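Mitogen-activated protein kinase, putative (Map kinase-like protein) (Leishmania major, PDB 3PG1) probably acts as a MAP-kinase-type enzyme, transferring phosphate from ATP to serine and threonine residues of target proteins. Local coordinates at residues A[86-92]-A[173-178]; A[203-207]-A[239-243]; A[64-68]-A[105-109]; A[136-140]-A[224-228]. All coordinates share one frame. Numbering follows the deposited sequence.

Contact 1 of 4, residues A[86-92]-A[173-178]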
loop_
_atom_site.group_PDB
_atom_site.type_symbol
_atom_site.label_atom_id
_atom_site.label_comp_id
_atom_site.label_asym_id
_atom_site.label_seq_id
_atom_site.Cartn_x
_atom_site.Cartn_y
_atom_site.Cartn_z
ATOM N N PHE A 86 4.853 -12.738 -1.074
ATOM C CA PHE A 86 6.132 -12.088 -0.690
ATOM C C PHE A 86 6.680 -12.630 0.622
ATOM O O PHE A 86 5.910 -12.992 1.491
ATOM C CB PHE A 86 5.932 -10.569 -0.571
ATOM C CG PHE A 86 5.504 -9.989 -1.898
ATOM C CD1 PHE A 86 6.444 -9.709 -2.885
ATOM C CD2 PHE A 86 4.152 -9.824 -2.203
ATOM C CE1 PHE A 86 6.045 -9.250 -4.134
ATOM C CE2 PHE A 86 3.754 -9.369 -3.465
ATOM C CZ PHE A 86 4.699 -9.062 -4.412
ATOM N N HIS A 87 8.011 -12.610 0.778
ATOM C CA HIS A 87 8.729 -13.010 1.987
ATOM C C HIS A 87 9.894 -12.075 2.034
ATOM O O HIS A 87 11.024 -12.454 1.711
ATOM C CB HIS A 87 9.191 -14.478 1.896
ATOM C CG HIS A 87 8.049 -15.418 1.677
ATOM N ND1 HIS A 87 7.683 -15.820 0.398
ATOM C CD2 HIS A 87 7.159 -15.920 2.565
ATOM C CE1 HIS A 87 6.614 -16.582 0.556
ATOM N NE2 HIS A 87 6.270 -16.683 1.842
ATOM N N HIS A 88 9.597 -10.806 2.324
ATOM C CA HIS A 88 10.619 -9.773 2.291
ATOM C C HIS A 88 10.457 -8.840 3.491
ATOM O O HIS A 88 9.322 -8.518 3.831
ATOM C CB HIS A 88 10.515 -8.989 0.954
ATOM C CG HIS A 88 11.654 -8.049 0.719
ATOM N ND1 HIS A 88 11.683 -6.792 1.307
ATOM C CD2 HIS A 88 12.741 -8.196 -0.057
ATOM C CE1 HIS A 88 12.799 -6.221 0.893
ATOM N NE2 HIS A 88 13.479 -7.028 0.077
ATOM N N PRO A 89 11.567 -8.371 4.113
ATOM C CA PRO A 89 11.433 -7.494 5.296
ATOM C C PRO A 89 10.621 -6.209 5.117
ATOM O O PRO A 89 10.138 -5.676 6.095
ATOM C CB PRO A 89 12.894 -7.164 5.688
ATOM C CG PRO A 89 13.747 -8.148 4.993
ATOM C CD PRO A 89 12.990 -8.620 3.781
ATOM N N ASN A 90 10.526 -5.680 3.905
ATOM C CA ASN A 90 9.841 -4.406 3.662
ATOM C C ASN A 90 8.413 -4.540 3.225
ATOM O O ASN A 90 7.763 -3.519 3.006
ATOM C CB ASN A 90 10.603 -3.582 2.639
ATOM C CG ASN A 90 11.945 -3.140 3.133
ATOM O OD1 ASN A 90 12.952 -3.332 2.461
ATOM N ND2 ASN A 90 11.989 -2.544 4.311
ATOM N N ILE A 91 7.921 -5.783 3.105
ATOM C CA ILE A 91 6.559 -6.102 2.671
ATOM C C ILE A 91 5.870 -6.833 3.808
ATOM O O ILE A 91 6.368 -7.876 4.256
ATOM C CB ILE A 91 6.552 -6.936 1.354
ATOM C CG1 ILE A 91 7.302 -6.214 0.156
ATOM C CG2 ILE A 91 5.089 -7.346 0.964
ATOM C CD1 ILE A 91 6.739 -4.889 -0.227
ATOM N N LEU A 92 4.724 -6.301 4.280
ATOM C CA LEU A 92 3.995 -6.942 5.398
ATOM C C LEU A 92 3.568 -8.337 4.980
ATOM O O LEU A 92 2.990 -8.511 3.922
ATOM C CB LEU A 92 2.794 -6.086 5.869
ATOM C CG LEU A 92 2.073 -6.579 7.158
ATOM C CD1 LEU A 92 2.925 -6.329 8.383
ATOM C CD2 LEU A 92 0.698 -5.929 7.288
ATOM N N ILE A 173 10.840 -0.479 8.426
ATOM C CA ILE A 173 9.785 -0.004 7.516
ATOM C C ILE A 173 9.143 -1.185 6.799
ATOM O O ILE A 173 9.845 -2.014 6.239
ATOM C CB ILE A 173 10.309 1.078 6.508
ATOM C CG1 ILE A 173 10.563 2.452 7.194
ATOM C CG2 ILE A 173 9.430 1.211 5.237
ATOM C CD1 ILE A 173 9.342 3.410 7.407
ATOM N N THR A 174 7.825 -1.239 6.804
ATOM C CA THR A 174 7.063 -2.276 6.124
ATOM C C THR A 174 5.903 -1.578 5.358
ATOM O O THR A 174 5.236 -0.693 5.893
ATOM C CB THR A 174 6.558 -3.282 7.175
ATOM O OG1 THR A 174 7.666 -3.667 7.978
ATOM C CG2 THR A 174 6.027 -4.517 6.569
ATOM N N ILE A 175 5.693 -1.982 4.121
ATOM C CA ILE A 175 4.584 -1.483 3.304
ATOM C C ILE A 175 3.416 -2.467 3.427
ATOM O O ILE A 175 3.607 -3.665 3.256
ATOM C CB ILE A 175 5.034 -1.317 1.832
ATOM C CG1 ILE A 175 6.148 -0.236 1.731
ATOM C CG2 ILE A 175 3.812 -0.949 0.924
ATOM C CD1 ILE A 175 6.634 -0.043 0.187
ATOM N N CYS A 176 2.208 -1.949 3.627
ATOM C CA CYS A 176 1.012 -2.779 3.674
ATOM C C CYS A 176 -0.043 -2.245 2.708
ATOM O O CYS A 176 0.174 -1.245 1.999
ATOM C CB CYS A 176 0.471 -2.900 5.101
ATOM S SG CYS A 176 -0.362 -1.412 5.713
ATOM N N ASP A 177 -1.183 -2.954 2.646
ATOM C CA ASP A 177 -2.336 -2.589 1.835
ATOM C C ASP A 177 -2.051 -2.544 0.321
ATOM O O ASP A 177 -2.788 -1.899 -0.407
ATOM C CB ASP A 177 -2.934 -1.262 2.325
ATOM C CG ASP A 177 -3.667 -1.376 3.639
ATOM O OD1 ASP A 177 -3.844 -2.512 4.116
ATOM O OD2 ASP A 177 -4.087 -0.327 4.174
ATOM N N PHE A 178 -0.997 -3.233 -0.138
ATOM C CA PHE A 178 -0.639 -3.333 -1.550
ATOM C C PHE A 178 -1.582 -4.377 -2.183
ATOM O O PHE A 178 -1.691 -4.429 -3.398
ATOM C CB PHE A 178 0.822 -3.827 -1.688
ATOM C CG PHE A 178 1.122 -5.121 -0.982
ATOM C CD1 PHE A 178 0.970 -6.344 -1.635
ATOM C CD2 PHE A 178 1.572 -5.126 0.335
ATOM C CE1 PHE A 178 1.217 -7.553 -0.971
ATOM C CE2 PHE A 178 1.793 -6.334 1.012
ATOM C CZ PHE A 178 1.622 -7.546 0.351
#

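Contact 2 of 4, residues A[203-207]-A[239-243]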
loop_
_atom_site.group_PDB
_atom_site.type_symbol
_atom_site.label_atom_id
_atom_site.label_comp_id
_atom_site.label_asym_id
_atom_site.label_seq_id
_atom_site.Cartn_x
_atom_site.Cartn_y
_atom_site.Cartn_z
ATOM N N GLU A 203 -1.609 10.723 -14.005
ATOM C CA GLU A 203 -2.357 9.742 -14.809
ATOM C C GLU A 203 -3.512 9.063 -14.037
ATOM O O GLU A 203 -4.500 8.724 -14.671
ATOM C CB GLU A 203 -1.414 8.697 -15.505
ATOM C CG GLU A 203 -0.563 7.844 -14.547
ATOM C CD GLU A 203 0.790 8.382 -14.099
ATOM O OE1 GLU A 203 1.663 7.539 -13.799
ATOM O OE2 GLU A 203 0.982 9.620 -14.018
ATOM N N LEU A 204 -3.429 8.897 -12.682
ATOM C CA LEU A 204 -4.596 8.339 -11.950
ATOM C C LEU A 204 -5.639 9.423 -11.737
ATOM O O LEU A 204 -6.837 9.141 -11.778
ATOM C CB LEU A 204 -4.206 7.728 -10.592
ATOM C CG LEU A 204 -3.284 6.458 -10.655
ATOM C CD1 LEU A 204 -3.010 5.967 -9.286
ATOM C CD2 LEU A 204 -3.974 5.292 -11.445
ATOM N N VAL A 205 -5.200 10.687 -11.516
ATOM C CA VAL A 205 -6.171 11.800 -11.336
ATOM C C VAL A 205 -6.956 11.923 -12.668
ATOM O O VAL A 205 -8.148 12.233 -12.659
ATOM C CB VAL A 205 -5.443 13.149 -10.976
ATOM C CG1 VAL A 205 -6.436 14.335 -10.958
ATOM C CG2 VAL A 205 -4.668 13.041 -9.631
ATOM N N MET A 206 -6.258 11.704 -13.815
ATOM C CA MET A 206 -6.877 11.768 -15.149
ATOM C C MET A 206 -7.491 10.430 -15.591
ATOM O O MET A 206 -7.832 10.257 -16.767
ATOM C CB MET A 206 -5.912 12.352 -16.171
ATOM C CG MET A 206 -5.439 13.767 -15.798
ATOM S SD MET A 206 -4.418 14.507 -17.090
ATOM C CE MET A 206 -2.953 13.413 -17.052
ATOM N N GLN A 207 -7.661 9.500 -14.638
ATOM C CA GLN A 207 -8.371 8.225 -14.839
ATOM C C GLN A 207 -7.883 7.411 -16.033
ATOM O O GLN A 207 -8.682 6.735 -16.680
ATOM C CB GLN A 207 -9.915 8.496 -14.965
ATOM C CG GLN A 207 -10.505 9.233 -13.774
ATOM C CD GLN A 207 -11.807 9.969 -14.061
ATOM O OE1 GLN A 207 -12.213 10.231 -15.221
ATOM N NE2 GLN A 207 -12.465 10.356 -12.982
ATOM N N PHE A 239 -10.707 17.683 -8.888
ATOM C CA PHE A 239 -9.930 17.261 -10.052
ATOM C C PHE A 239 -9.083 18.460 -10.587
ATOM O O PHE A 239 -7.894 18.305 -10.813
ATOM C CB PHE A 239 -10.926 16.773 -11.145
ATOM C CG PHE A 239 -10.312 16.537 -12.506
ATOM C CD1 PHE A 239 -9.787 15.293 -12.845
ATOM C CD2 PHE A 239 -10.358 17.521 -13.486
ATOM C CE1 PHE A 239 -9.212 15.082 -14.104
ATOM C CE2 PHE A 239 -9.782 17.313 -14.734
ATOM C CZ PHE A 239 -9.230 16.082 -15.044
ATOM N N TYR A 240 -9.698 19.648 -10.774
ATOM C CA TYR A 240 -8.946 20.775 -11.341
ATOM C C TYR A 240 -7.927 21.384 -10.404
ATOM O O TYR A 240 -6.824 21.730 -10.838
ATOM C CB TYR A 240 -9.877 21.881 -11.861
ATOM C CG TYR A 240 -10.804 21.456 -12.979
ATOM C CD1 TYR A 240 -10.318 21.232 -14.265
ATOM C CD2 TYR A 240 -12.172 21.318 -12.764
ATOM C CE1 TYR A 240 -11.171 20.878 -15.305
ATOM C CE2 TYR A 240 -13.030 20.945 -13.795
ATOM C CZ TYR A 240 -12.526 20.727 -15.065
ATOM O OH TYR A 240 -13.368 20.429 -16.104
ATOM N N ASN A 241 -8.302 21.560 -9.133
ATOM C CA ASN A 241 -7.421 22.218 -8.202
ATOM C C ASN A 241 -6.268 21.346 -7.742
ATOM O O ASN A 241 -5.228 21.877 -7.367
ATOM C CB ASN A 241 -8.161 23.013 -7.120
ATOM C CG ASN A 241 -8.682 22.208 -5.941
ATOM O OD1 ASN A 241 -8.049 21.284 -5.486
ATOM N ND2 ASN A 241 -9.847 22.572 -5.403
ATOM N N GLN A 242 -6.429 20.012 -7.841
ATOM C CA GLN A 242 -5.364 19.044 -7.546
ATOM C C GLN A 242 -4.354 19.136 -8.697
ATOM O O GLN A 242 -3.143 19.252 -8.477
ATOM C CB GLN A 242 -5.936 17.595 -7.465
ATOM C CG GLN A 242 -4.840 16.508 -7.141
ATOM C CD GLN A 242 -4.319 16.611 -5.710
ATOM O OE1 GLN A 242 -5.006 17.065 -4.811
ATOM N NE2 GLN A 242 -3.113 16.144 -5.449
ATOM N N LEU A 243 -4.846 19.116 -9.924
ATOM C CA LEU A 243 -3.953 19.256 -11.097
ATOM C C LEU A 243 -3.268 20.612 -11.122
ATOM O O LEU A 243 -2.085 20.681 -11.477
ATOM C CB LEU A 243 -4.679 18.992 -12.417
ATOM C CG LEU A 243 -4.992 17.490 -12.697
ATOM C CD1 LEU A 243 -5.895 17.339 -13.914
ATOM C CD2 LEU A 243 -3.661 16.605 -12.838
#

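Contact 3 of 4, residues A[64-68]-A[105-109]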
loop_
_atom_site.group_PDB
_atom_site.type_symbol
_atom_site.label_atom_id
_atom_site.label_comp_id
_atom_site.label_asym_id
_atom_site.label_seq_id
_atom_site.Cartn_x
_atom_site.Cartn_y
_atom_site.Cartn_z
ATOM N N VAL A 64 -24.699 -12.633 4.153
ATOM C CA VAL A 64 -23.928 -13.482 3.241
ATOM C C VAL A 64 -22.655 -13.981 3.918
ATOM O O VAL A 64 -21.962 -13.202 4.580
ATOM C CB VAL A 64 -23.569 -12.772 1.897
ATOM C CG1 VAL A 64 -23.302 -13.788 0.791
ATOM C CG2 VAL A 64 -24.639 -11.773 1.460
ATOM N N ASN A 65 -22.335 -15.273 3.714
ATOM C CA ASN A 65 -21.088 -15.865 4.180
ATOM C C ASN A 65 -20.044 -15.558 3.095
ATOM O O ASN A 65 -20.249 -15.909 1.926
ATOM C CB ASN A 65 -21.226 -17.372 4.405
ATOM C CG ASN A 65 -20.003 -18.021 5.028
ATOM O OD1 ASN A 65 -19.491 -19.032 4.533
ATOM N ND2 ASN A 65 -19.518 -17.473 6.138
ATOM N N ILE A 66 -18.967 -14.851 3.473
ATOM C CA ILE A 66 -17.898 -14.444 2.556
ATOM C C ILE A 66 -17.368 -15.605 1.700
ATOM O O ILE A 66 -17.539 -15.584 0.479
ATOM C CB ILE A 66 -16.795 -13.616 3.272
ATOM C CG1 ILE A 66 -17.347 -12.252 3.742
ATOM C CG2 ILE A 66 -15.574 -13.418 2.379
ATOM C CD1 ILE A 66 -16.966 -11.856 5.133
ATOM N N LEU A 67 -16.821 -16.642 2.345
ATOM C CA LEU A 67 -16.244 -17.812 1.680
ATOM C C LEU A 67 -17.243 -18.686 0.896
ATOM O O LEU A 67 -16.823 -19.569 0.140
ATOM C CB LEU A 67 -15.373 -18.627 2.657
ATOM C CG LEU A 67 -13.882 -18.250 2.734
ATOM C CD1 LEU A 67 -13.665 -16.801 3.195
ATOM C CD2 LEU A 67 -13.137 -19.177 3.665
ATOM N N SER A 68 -18.556 -18.401 1.036
ATOM C CA SER A 68 -19.622 -19.089 0.311
ATOM C C SER A 68 -20.042 -18.368 -0.980
ATOM O O SER A 68 -20.532 -19.025 -1.901
ATOM C CB SER A 68 -20.820 -19.340 1.214
ATOM O OG SER A 68 -20.639 -20.581 1.871
ATOM N N ALA A 105 -22.749 -22.892 4.865
ATOM C CA ALA A 105 -22.224 -21.521 4.758
ATOM C C ALA A 105 -21.801 -20.918 6.120
ATOM O O ALA A 105 -22.212 -19.812 6.484
ATOM C CB ALA A 105 -23.222 -20.621 4.032
ATOM N N MET A 106 -20.999 -21.688 6.880
ATOM C CA MET A 106 -20.478 -21.313 8.202
ATOM C C MET A 106 -18.922 -21.282 8.178
ATOM O O MET A 106 -18.265 -21.495 9.205
ATOM C CB MET A 106 -21.010 -22.273 9.290
ATOM C CG MET A 106 -22.521 -22.234 9.483
ATOM S SD MET A 106 -23.114 -20.812 10.438
ATOM C CE MET A 106 -22.914 -21.450 12.108
ATOM N N HIS A 107 -18.352 -20.994 6.994
ATOM C CA HIS A 107 -16.904 -20.935 6.763
ATOM C C HIS A 107 -16.278 -19.670 7.333
ATOM O O HIS A 107 -16.801 -18.567 7.123
ATOM C CB HIS A 107 -16.571 -21.090 5.267
ATOM C CG HIS A 107 -17.402 -22.115 4.552
ATOM N ND1 HIS A 107 -18.307 -21.751 3.568
ATOM C CD2 HIS A 107 -17.453 -23.457 4.715
ATOM C CE1 HIS A 107 -18.870 -22.879 3.166
ATOM N NE2 HIS A 107 -18.397 -23.931 3.836
ATOM N N LYS A 108 -15.146 -19.843 8.054
ATOM C CA LYS A 108 -14.375 -18.759 8.678
ATOM C C LYS A 108 -12.911 -18.774 8.234
ATOM O O LYS A 108 -12.328 -19.840 8.030
ATOM C CB LYS A 108 -14.460 -18.821 10.217
ATOM C CG LYS A 108 -15.793 -18.343 10.780
ATOM C CD LYS A 108 -16.036 -18.807 12.200
ATOM C CE LYS A 108 -17.492 -18.691 12.591
ATOM N NZ LYS A 108 -18.111 -20.027 12.797
ATOM N N LEU A 109 -12.325 -17.580 8.105
ATOM C CA LEU A 109 -10.926 -17.388 7.727
ATOM C C LEU A 109 -10.264 -16.440 8.719
ATOM O O LEU A 109 -10.831 -15.405 9.088
ATOM C CB LEU A 109 -10.787 -16.920 6.261
ATOM C CG LEU A 109 -9.470 -16.246 5.802
ATOM C CD1 LEU A 109 -8.294 -17.212 5.805
ATOM C CD2 LEU A 109 -9.617 -15.675 4.426
HETATM O O HOH W 1 -16.389 -16.210 5.452
#

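Contact 4 of 4, residues A[136-140]-A[224-228]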
loop_
_atom_site.group_PDB
_atom_site.type_symbol
_atom_site.label_atom_id
_atom_site.label_comp_id
_atom_site.label_asym_id
_atom_site.label_seq_id
_atom_site.Cartn_x
_atom_site.Cartn_y
_atom_site.Cartn_z
ATOM N N ILE A 136 15.051 10.545 6.988
ATOM C CA ILE A 136 14.346 10.589 5.673
ATOM C C ILE A 136 15.028 9.676 4.662
ATOM O O ILE A 136 14.341 8.990 3.900
ATOM C CB ILE A 136 14.148 12.034 5.119
ATOM C CG1 ILE A 136 13.332 12.887 6.132
ATOM C CG2 ILE A 136 13.453 12.030 3.696
ATOM C CD1 ILE A 136 13.313 14.420 5.897
ATOM N N GLN A 137 16.359 9.731 4.589
ATOM C CA GLN A 137 17.103 8.927 3.626
ATOM C C GLN A 137 16.874 7.437 3.913
ATOM O O GLN A 137 16.638 6.628 3.002
ATOM C CB GLN A 137 18.600 9.300 3.683
ATOM C CG GLN A 137 19.429 8.553 2.631
ATOM C CD GLN A 137 20.884 8.355 3.023
ATOM O OE1 GLN A 137 21.782 8.367 2.182
ATOM N NE2 GLN A 137 21.158 8.190 4.297
ATOM N N TYR A 138 16.940 7.078 5.202
ATOM C CA TYR A 138 16.764 5.685 5.625
ATOM C C TYR A 138 15.357 5.174 5.291
ATOM O O TYR A 138 15.224 4.112 4.678
ATOM C CB TYR A 138 17.073 5.549 7.130
ATOM C CG TYR A 138 17.070 4.108 7.573
ATOM C CD1 TYR A 138 18.160 3.279 7.327
ATOM C CD2 TYR A 138 15.973 3.565 8.243
ATOM C CE1 TYR A 138 18.177 1.958 7.771
ATOM C CE2 TYR A 138 15.985 2.248 8.700
ATOM C CZ TYR A 138 17.087 1.450 8.455
ATOM O OH TYR A 138 17.082 0.134 8.810
ATOM N N PHE A 139 14.318 5.899 5.726
ATOM C CA PHE A 139 12.919 5.544 5.451
ATOM C C PHE A 139 12.663 5.410 3.966
ATOM O O PHE A 139 12.040 4.441 3.533
ATOM C CB PHE A 139 11.930 6.611 6.039
ATOM C CG PHE A 139 11.819 6.708 7.550
ATOM C CD1 PHE A 139 12.079 5.609 8.362
ATOM C CD2 PHE A 139 11.478 7.907 8.164
ATOM C CE1 PHE A 139 12.000 5.715 9.762
ATOM C CE2 PHE A 139 11.396 8.007 9.560
ATOM C CZ PHE A 139 11.647 6.912 10.347
ATOM N N MET A 140 13.112 6.407 3.170
ATOM C CA MET A 140 12.926 6.406 1.709
ATOM C C MET A 140 13.614 5.202 1.063
ATOM O O MET A 140 13.050 4.608 0.143
ATOM C CB MET A 140 13.454 7.714 1.066
ATOM C CG MET A 140 12.511 8.928 1.294
ATOM S SD MET A 140 10.755 8.553 0.890
ATOM C CE MET A 140 10.862 8.073 -0.832
ATOM N N MET A 224 8.155 11.551 0.247
ATOM C CA MET A 224 9.498 12.103 0.502
ATOM C C MET A 224 9.405 13.614 0.834
ATOM O O MET A 224 9.897 14.029 1.873
ATOM C CB MET A 224 10.407 11.872 -0.706
ATOM C CG MET A 224 11.836 12.278 -0.425
ATOM S SD MET A 224 13.003 11.605 -1.599
ATOM C CE MET A 224 14.480 12.590 -1.138
ATOM N N ALA A 225 8.771 14.415 -0.041
ATOM C CA ALA A 225 8.586 15.878 0.189
ATOM C C ALA A 225 7.839 16.152 1.503
ATOM O O ALA A 225 8.177 17.080 2.259
ATOM C CB ALA A 225 7.825 16.499 -0.988
ATOM N N GLU A 226 6.874 15.295 1.818
ATOM C CA GLU A 226 6.077 15.452 3.021
ATOM C C GLU A 226 6.900 15.229 4.283
ATOM O O GLU A 226 6.639 15.874 5.292
ATOM C CB GLU A 226 4.871 14.516 3.002
ATOM C CG GLU A 226 3.874 14.801 4.133
ATOM C CD GLU A 226 2.573 14.031 4.023
ATOM O OE1 GLU A 226 2.211 13.580 2.910
ATOM O OE2 GLU A 226 1.930 13.841 5.072
ATOM N N MET A 227 7.891 14.328 4.237
ATOM C CA MET A 227 8.709 14.103 5.433
ATOM C C MET A 227 9.593 15.318 5.691
ATOM O O MET A 227 9.923 15.583 6.840
ATOM C CB MET A 227 9.571 12.831 5.278
ATOM C CG MET A 227 8.803 11.557 5.581
ATOM S SD MET A 227 9.848 10.083 5.701
ATOM C CE MET A 227 10.142 9.814 4.038
ATOM N N PHE A 228 10.029 16.018 4.626
ATOM C CA PHE A 228 10.843 17.229 4.803
ATOM C C PHE A 228 9.954 18.376 5.316
ATOM O O PHE A 228 10.309 19.068 6.279
ATOM C CB PHE A 228 11.487 17.673 3.481
ATOM C CG PHE A 228 12.726 16.913 3.081
ATOM C CD1 PHE A 228 13.959 17.206 3.661
ATOM C CD2 PHE A 228 12.662 15.905 2.111
ATOM C CE1 PHE A 228 15.100 16.469 3.325
ATOM C CE2 PHE A 228 13.807 15.185 1.751
ATOM C CZ PHE A 228 15.026 15.487 2.345
#

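Contact 1 of 4, residues A[86-92]-A[173-178]
L92, F178 and N90 lose 76, 69 and 60 Å² here, more than any of the residues around them. N90 fixes the alignment: its ND2 donates to I173 O (2.9 Å, 164°) and also bonds H142 ND1 on helix 133-152, while its own O accepts from I175 N (2.8 Å, 165°). The chain then continues in the same direction as strand 173-175, so that L92 N reaches I175 O (3.0 Å, 173°). These two backbone bonds flank I91, which forms a single parallel bridge with I175 (CA to CA 5.1 Å). The side chain of L92 points toward the strand, with L92 CB 3.7 Å from T174 CG2 and L92 CD2 3.7 Å from C176 CB. F178 closes the apolar end: its CE2 lies 3.4 Å from I91 CG2 and its CE1 3.9 Å from F86 CD2, ring centroids 5.7 Å apart and planes at 88°. A type I turn from H88 to I91 shapes the first segment. H88-P89-N90-I91 is the HPNI sequence of the kinase αC-β4 loop, and D177-F178 opens the DFG-type motif (DFN here); F178 touching H157 of the HRD motif matches part of the regulatory spine of protein kinases.

Contact 2 of 4, residues A[203-207]-A[239-243]
The most unusual feature is a backbone carbonyl turned on an aromatic edge: V205 O lies 3.4 Å from F239 CE1, near the plane of the F239 ring. M206 CA also meets that edge, at 4.2 Å from F239 CE1. The first segment is finishing a helix here. M206 is the first residue to leave helical angles, and Q207, with a phi of 52°, is the C-prime residue of a Schellman motif, in which Q207 N donates to L204 O at 3.0 Å and the backbone N of the next residue bonds E203 O. V205 gives up the most area, 79 Å²: its CG1 packs 4.0 Å from F239 CD1 and 3.9 Å from L243 CG, and its CG2 lies 4.3 Å from Q242 CG. M206 adds its CG, 4.1 Å from L243 CD1. Q242 meets V205 through its CG, while its amide NE2 bonds F234 O.

In kinase terms, E203 belongs to the APE motif and makes the characteristic salt bridge to R308, while helix 239-250 is αG. F239 also meets Y269 edge-to-face. With 240 Å² buried and side-chain contacts made through carbon atoms, the two segments meet by van der Waals packing and the exclusion of water, so the contact depends on shape more than on directional polar bonds.

Contact 3 of 4, residues A[64-68]-A[105-109]
V64 turns its side chain away from 105-109, its backbone being paired with T57 in the small two-stranded sheet. N65 follows and points toward the second segment: N65 ND2 donates to H107 O (3.1 Å, 166°) and also bonds N56 OD1, its strongest polar partner. N65 OD1 receives weak bonds from H107 N (3.3 Å, 141°) and H107 ND1 (3.1 Å, 125°), and N65 CB rests 3.8 Å from A105 CB. I66 has its CA-to-CB bond sideways to 105-109; its side chain touches V76 of helix 70-85. The site lies in the N-terminal lobe of the kinase, where the segment leading into αC (helix 70-85) meets the start of strand 108-114, the β5 strand of the five-stranded sheet. L67 gives the apolar part: its CB is 3.8 Å from H107 CB and its CD2 4.2 Å from L109 CB. A water bridges the backbones, accepting from L67 N at 3.2 Å and donating to H107 O at 2.9 Å. From the C-terminal helix 346-360, H350 bonds L67 O and meets the H107 ring edge-to-face. S68 closes a tight turn, S68 N donating to N65 O at 3.1 Å, and sets its OG 3.4 Å from A105 CB.

Contact 4 of 4, residues A[136-140]-A[224-228]
M224 enters with its side chain sideways to the other helix, its CB 3.7 Å from M140 SD and its CG 4.4 Å from I136 CG2; beyond the pair it also rests on I297 and M300 of helix 291-300. A225 faces away, and E226 directs its carboxylate elsewhere, with OE1 bonded to the hydroxyl of Y199. The two segments belong to αE (helix 133-152) and αF (helix 214-229) of the C-terminal lobe, whose local axes approach to 10.6 Å and run nearly antiparallel at 155°; αF is the buried central helix about which this lobe of protein kinases is built. M227 follows with 89 Å² covered, second only to the 99 Å² of I136. Its CB lies 3.9 Å from I136 CG1, its CE 3.4 Å from M140 SD, and its sulphur 3.7 Å from F139 CD2. That sulphur is 77° off the normal of the F139 ring and 5.0 Å from its centroid, a Met-aromatic contact at the ring edge. F228 then turns a ring face to the tip of I136: I136 CD1 stands 3.7 Å from the F228 centroid and 14° off the normal, a well-aligned CH-pi contact.

In the fold
Contact 3 sits in the N-terminal lobe, contacts 2 and 4 in the C-terminal lobe, and contact 1, its centre about 9 Å from that of the chain, joins the αC-β4 loop to the DFG-type region. Between centres, contact 1 is about 27 Å from contact 3 and about 18 Å from contact 4; contacts 3 and 4 are about 42 Å apart and contacts 2 and 4 about 24 Å. Helices 202-205, 214-229 and 239-250, which carry contacts 2 and 4, follow one another in the chain. Contacts 1 and 4 touch, I173 CD1 lying 3.6 Å from F139 CD1. Segments of 1 and 4, 1 and 3, and 2 and 4 alternate in sequence, interlocking distant parts of one kinase domain.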